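Glycosyl hydrolase family 2, TIM barrel domain protein (Parabacteroides merdae ATCC 43184, PDB 6DXU) is a gut bacterial beta-glucuronidase of glycoside hydrolase family 2, which probably removes terminal glucuronic acid from its substrates. Local coordinates at residues 576-579 and 580-583. Numbering follows the deposited sequence.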
loop_
_atom_site.group_PDB
_atom_site.type_symbol
_atom_site.label_atom_id
_atom_site.label_comp_id
_atom_site.label_asym_id
_atom_site.label_seq_id
_atom_site.Cartn_x
_atom_site.Cartn_y
_atom_site.Cartn_z
ATOM N N LEU D 576 45.588 -35.573 -4.434
ATOM C CA LEU D 576 46.451 -35.171 -3.329
ATOM C C LEU D 576 47.926 -35.372 -3.668
ATOM O O LEU D 576 48.773 -34.568 -3.266
ATOM C CB LEU D 576 46.079 -35.943 -2.064
ATOM C CG LEU D 576 44.645 -35.654 -1.615
ATOM C CD1 LEU D 576 44.352 -36.296 -0.270
ATOM C CD2 LEU D 576 44.416 -34.136 -1.570
ATOM N N LYS D 577 48.264 -36.438 -4.390
ATOM C CA LYS D 577 49.672 -36.597 -4.731
ATOM C C LYS D 577 50.095 -35.595 -5.801
ATOM O O LYS D 577 51.233 -35.113 -5.778
ATOM C CB LYS D 577 49.963 -38.041 -5.131
ATOM C CG LYS D 577 49.429 -38.477 -6.449
ATOM C CD LYS D 577 50.552 -38.634 -7.455
ATOM C CE LYS D 577 50.017 -39.174 -8.770
ATOM N NZ LYS D 577 50.810 -38.714 -9.941
ATOM N N GLU D 578 49.181 -35.215 -6.696
ATOM C CA GLU D 578 49.485 -34.156 -7.656
ATOM C C GLU D 578 49.756 -32.826 -6.956
ATOM O O GLU D 578 50.629 -32.057 -7.380
ATOM C CB GLU D 578 48.340 -34.012 -8.658
ATOM C CG GLU D 578 48.198 -35.191 -9.622
ATOM C CD GLU D 578 49.334 -35.286 -10.632
ATOM O OE1 GLU D 578 49.111 -34.930 -11.817
ATOM O OE2 GLU D 578 50.439 -35.720 -10.238
ATOM N N GLN D 579 49.015 -32.527 -5.887
ATOM C CA GLN D 579 49.197 -31.240 -5.225
ATOM C C GLN D 579 50.576 -31.100 -4.591
ATOM O O GLN D 579 51.056 -29.972 -4.420
ATOM C CB GLN D 579 48.097 -31.025 -4.185
ATOM C CG GLN D 579 46.729 -30.816 -4.837
ATOM C CD GLN D 579 45.602 -30.641 -3.838
ATOM O OE1 GLN D 579 45.815 -30.602 -2.619
ATOM N NE2 GLN D 579 44.386 -30.530 -4.357
ATOM N N GLU D 580 51.240 -32.207 -4.267
ATOM C CA GLU D 580 52.596 -32.092 -3.737
ATOM C C GLU D 580 53.597 -31.579 -4.768
ATOM O O GLU D 580 54.711 -31.194 -4.388
ATOM C CB GLU D 580 53.050 -33.445 -3.175
ATOM C CG GLU D 580 52.221 -33.885 -1.970
ATOM C CD GLU D 580 52.745 -35.142 -1.305
ATOM O OE1 GLU D 580 53.795 -35.657 -1.735
ATOM O OE2 GLU D 580 52.118 -35.598 -0.329
ATOM N N THR D 581 53.224 -31.537 -6.049
ATOM C CA THR D 581 54.119 -31.093 -7.115
ATOM C C THR D 581 53.627 -29.820 -7.796
ATOM O O THR D 581 54.001 -29.548 -8.941
ATOM C CB THR D 581 54.314 -32.207 -8.148
ATOM O OG1 THR D 581 53.100 -32.403 -8.887
ATOM C CG2 THR D 581 54.710 -33.509 -7.462
ATOM N N MET D 582 52.769 -29.044 -7.129
ATOM C CA MET D 582 52.175 -27.836 -7.699
ATOM C C MET D 582 52.515 -26.683 -6.763
ATOM O O MET D 582 51.664 -26.224 -5.984
ATOM C CB MET D 582 50.667 -28.006 -7.878
ATOM C CG MET D 582 50.313 -29.111 -8.864
ATOM S SD MET D 582 48.620 -29.753 -8.751
ATOM C CE MET D 582 47.658 -28.431 -9.496
ATOM N N PRO D 583 53.759 -26.191 -6.800
ATOM C CA PRO D 583 54.180 -25.206 -5.791
ATOM C C PRO D 583 53.509 -23.851 -5.949
ATOM O O PRO D 583 53.494 -23.077 -4.984
ATOM C CB PRO D 583 55.704 -25.129 -5.992
ATOM C CG PRO D 583 55.907 -25.492 -7.428
ATOM C CD PRO D 583 54.833 -26.507 -7.761
HETATM O O HOH W 1 52.831 -28.049 -3.513
#
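Thr581 and Met582 fold back on the carbonyl of Glu578 at the C-terminal part of helix 565-579 of the TIM barrel, where a type I beta turn from Gln579 to Met582 leads toward strand 587-589. The packed part centres on Glu578 O, which takes two bonds from one residue: Thr581 N lies 3.0 Å away, above the carbonyl plane, while Thr581 OG1 reaches the same oxygen at 2.9 Å, tilted just 19° from that plane. With chi1 at 70°, OG1 is flanked by the residue's own N and C and turned back toward Glu578, and Lys497 NZ of helix 496-504 also bonds this hydroxyl. A valine here would probably leave Glu578 O with the amide bond alone and Lys497 without its hydroxyl partner. Buried Met582 completes this side, its SD 3.4 Å from Glu578 O and its side chain against Tyr496 and Ser500. The other side is looser: Glu580 N bonds Lys577 O at 3.3 Å with a bent N-H...O angle of 136°, and the exposed Glu580 side chain runs out, its OE2 hydrogen-bonded to Ser683 OG. Across the turn, Met582 N bonds Gln579 O weakly, and a water donates to Gln579 O at 2.8 Å and, weakly, to Met582 O.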